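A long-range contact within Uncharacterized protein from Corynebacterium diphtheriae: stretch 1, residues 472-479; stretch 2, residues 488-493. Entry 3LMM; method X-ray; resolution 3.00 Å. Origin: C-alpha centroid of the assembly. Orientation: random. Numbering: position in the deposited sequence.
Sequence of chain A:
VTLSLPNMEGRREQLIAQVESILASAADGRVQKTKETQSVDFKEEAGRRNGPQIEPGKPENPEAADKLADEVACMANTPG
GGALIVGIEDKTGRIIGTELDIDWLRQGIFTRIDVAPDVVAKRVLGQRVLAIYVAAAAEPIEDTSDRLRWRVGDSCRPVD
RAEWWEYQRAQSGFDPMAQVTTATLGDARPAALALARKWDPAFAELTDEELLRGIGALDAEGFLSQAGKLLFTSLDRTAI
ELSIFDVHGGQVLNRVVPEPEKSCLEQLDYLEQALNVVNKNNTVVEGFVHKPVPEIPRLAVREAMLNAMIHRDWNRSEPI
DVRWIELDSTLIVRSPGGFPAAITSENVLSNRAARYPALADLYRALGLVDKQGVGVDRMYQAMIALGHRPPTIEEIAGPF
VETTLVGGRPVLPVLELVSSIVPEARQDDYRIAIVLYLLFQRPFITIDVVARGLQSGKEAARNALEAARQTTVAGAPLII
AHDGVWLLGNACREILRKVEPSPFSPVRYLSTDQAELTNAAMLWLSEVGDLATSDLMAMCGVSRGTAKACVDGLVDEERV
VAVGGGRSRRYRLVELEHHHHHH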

# COMPACT_ATOMS: atom_id res chain seq x y z
N THR A 472 18.74 -13.68 -12.06
CA THR A 472 20.05 -14.31 -12.21
C THR A 472 21.18 -13.62 -11.48
O THR A 472 21.28 -12.40 -11.48
N VAL A 473 22.03 -14.43 -10.88
CA VAL A 473 23.19 -13.95 -10.18
C VAL A 473 24.34 -14.84 -10.58
O VAL A 473 24.31 -16.05 -10.36
N ALA A 474 25.35 -14.21 -11.18
CA ALA A 474 26.56 -14.87 -11.66
C ALA A 474 26.23 -15.84 -12.78
O ALA A 474 26.81 -16.92 -12.85
N GLY A 475 25.29 -15.45 -13.64
CA GLY A 475 24.93 -16.30 -14.76
C GLY A 475 24.06 -17.48 -14.39
O GLY A 475 23.74 -18.32 -15.24
N ALA A 476 23.67 -17.58 -13.13
CA ALA A 476 22.83 -18.67 -12.70
C ALA A 476 21.62 -18.10 -11.98
O ALA A 476 21.70 -17.06 -11.34
N PRO A 477 20.48 -18.79 -12.09
CA PRO A 477 19.27 -18.33 -11.43
C PRO A 477 19.42 -18.37 -9.91
O PRO A 477 20.23 -19.13 -9.38
N LEU A 478 18.64 -17.53 -9.23
CA LEU A 478 18.67 -17.44 -7.78
C LEU A 478 18.31 -18.78 -7.17
O LEU A 478 19.14 -19.43 -6.53
N ILE A 479 17.07 -19.19 -7.37
CA ILE A 479 16.63 -20.45 -6.83
C ILE A 479 16.68 -21.50 -7.91
O ILE A 479 16.71 -21.19 -9.11
N LEU A 488 18.29 -22.20 -2.83
CA LEU A 488 19.31 -21.28 -3.29
C LEU A 488 20.33 -21.96 -4.20
O LEU A 488 20.80 -23.06 -3.91
N GLY A 489 20.67 -21.30 -5.31
CA GLY A 489 21.64 -21.86 -6.25
C GLY A 489 23.07 -21.74 -5.75
O GLY A 489 23.40 -20.76 -5.10
N ASN A 490 23.92 -22.72 -6.05
CA ASN A 490 25.31 -22.69 -5.60
C ASN A 490 26.01 -21.37 -5.87
O ASN A 490 27.02 -21.06 -5.25
N ALA A 491 25.48 -20.60 -6.81
CA ALA A 491 26.06 -19.31 -7.18
C ALA A 491 26.12 -18.36 -5.98
O ALA A 491 27.16 -17.78 -5.68
N CYS A 492 24.98 -18.24 -5.31
CA CYS A 492 24.82 -17.38 -4.14
C CYS A 492 25.43 -18.00 -2.91
O CYS A 492 26.09 -17.32 -2.13
N ARG A 493 25.18 -19.28 -2.71
CA ARG A 493 25.74 -19.97 -1.57
C ARG A 493 27.22 -19.64 -1.45
O ARG A 493 27.72 -19.41 -0.35

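Stretch 2 runs from L488, which forms a bridge with stretch 1, into the start of a helix, and it packs against a hairpin in stretch 1 whose type I' turn spans V473 to A476. The contact is small and mostly apolar. Its one hydrogen bond across the stretches is between backbone atoms.

L488 pairs with I479 in an antiparallel bridge. In this non-hydrogen-bonded pair, L488 CA and I479 CA lie 4.5 Å apart. The side chains diverge, and both CA-to-CB bonds point away from the opposite stretch. L488 has chi1 t and chi2 p, and this conformation brings the end of its side chain back nearer to stretch 1. I479 has chi1 p and chi2 t. Both residues are buried.

G489 follows, at the N-cap position of the helix. Its N donates a hydrogen bond to L478 O, with a distance of 2.7 Å between G489 N and L478 O. This bond joins the residue just before the helix to L478 of stretch 1. G489 has no side chain, and the fit is close here. A CB on G489 would point toward stretch 1 and lie 3.0 Å from P477 O, a clash. The same CB on G489 would lie 3.1 Å from L478 O, which is tight. P477 itself turns its CA-to-CB bond away.

N490 opens the helix and takes no part in the contact. It is exposed, points away and has chi1 m.

A491 points toward stretch 1 and has the largest covered area of any residue here. Its methyl group sits over the turn. A491 CB is 3.5 Å from V473 O, 4.0 Å from A476 CB and 4.3 Å from A474 CB. A474 and A476 both point toward stretch 2, so the A491 methyl touches the methyl groups of both. V473 O, besides this contact with A491 CB, accepts a backbone hydrogen bond from A476 N at 3.2 Å.

C492 is buried and points sideways, with chi1 m. Its sulfur makes apolar contacts with two side chains of stretch 1. C492 SG is 3.9 Å from L478 CD2 and 4.2 Å from V473 CG1. V473 points toward the helix with chi1 t. L478 has its CA-to-CB bond directed away, yet with chi1 m and chi2 t its CD2 still reaches the sulfur.

R493 is out of reach of stretch 1. Its side chain is extended beyond chi1, which is m, with chi2 and chi3 both t. It adds no polar partner across the contact.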

# COMPACT_ATOMS: atom_id res chain seq x y z
CB THR A 472 20.47 -14.38 -13.68
OG1 THR A 472 19.71 -15.39 -14.36
CG2 THR A 472 21.96 -14.71 -13.80
CB VAL A 473 23.02 -14.00 -8.67
CG1 VAL A 473 24.37 -13.91 -7.99
CG2 VAL A 473 22.13 -12.85 -8.24
CB ALA A 474 27.26 -15.60 -10.51
CB ALA A 476 23.60 -19.60 -11.78
CB PRO A 477 18.21 -19.31 -11.95
CG PRO A 477 18.97 -20.56 -12.10
CD PRO A 477 20.26 -20.09 -12.74
CB LEU A 478 17.68 -16.39 -7.29
CG LEU A 478 18.07 -14.94 -7.47
CD1 LEU A 478 16.98 -14.07 -6.88
CD2 LEU A 478 19.38 -14.68 -6.79
CB ILE A 479 15.21 -20.35 -6.27
CG1 ILE A 479 14.29 -19.73 -7.30
CG2 ILE A 479 15.21 -19.51 -5.03
CD1 ILE A 479 12.93 -19.45 -6.76
CB LEU A 488 20.01 -20.67 -2.08
CG LEU A 488 20.80 -19.40 -2.34
CD1 LEU A 488 19.89 -18.30 -2.87
CD2 LEU A 488 21.47 -18.96 -1.05
CB ASN A 490 26.12 -23.81 -6.24
CG ASN A 490 25.69 -25.19 -5.76
OD1 ASN A 490 24.53 -25.58 -5.92
ND2 ASN A 490 26.63 -25.93 -5.18
CB ALA A 491 25.23 -18.68 -8.30
CB CYS A 492 23.34 -17.11 -3.90
SG CYS A 492 22.46 -16.57 -5.37
CB ARG A 493 25.56 -21.47 -1.71
CG ARG A 493 24.15 -21.95 -1.54
CD ARG A 493 24.09 -23.46 -1.70
NE ARG A 493 22.77 -23.97 -1.35
CZ ARG A 493 22.40 -25.24 -1.49
NH1 ARG A 493 23.25 -26.13 -1.98
NH2 ARG A 493 21.18 -25.61 -1.14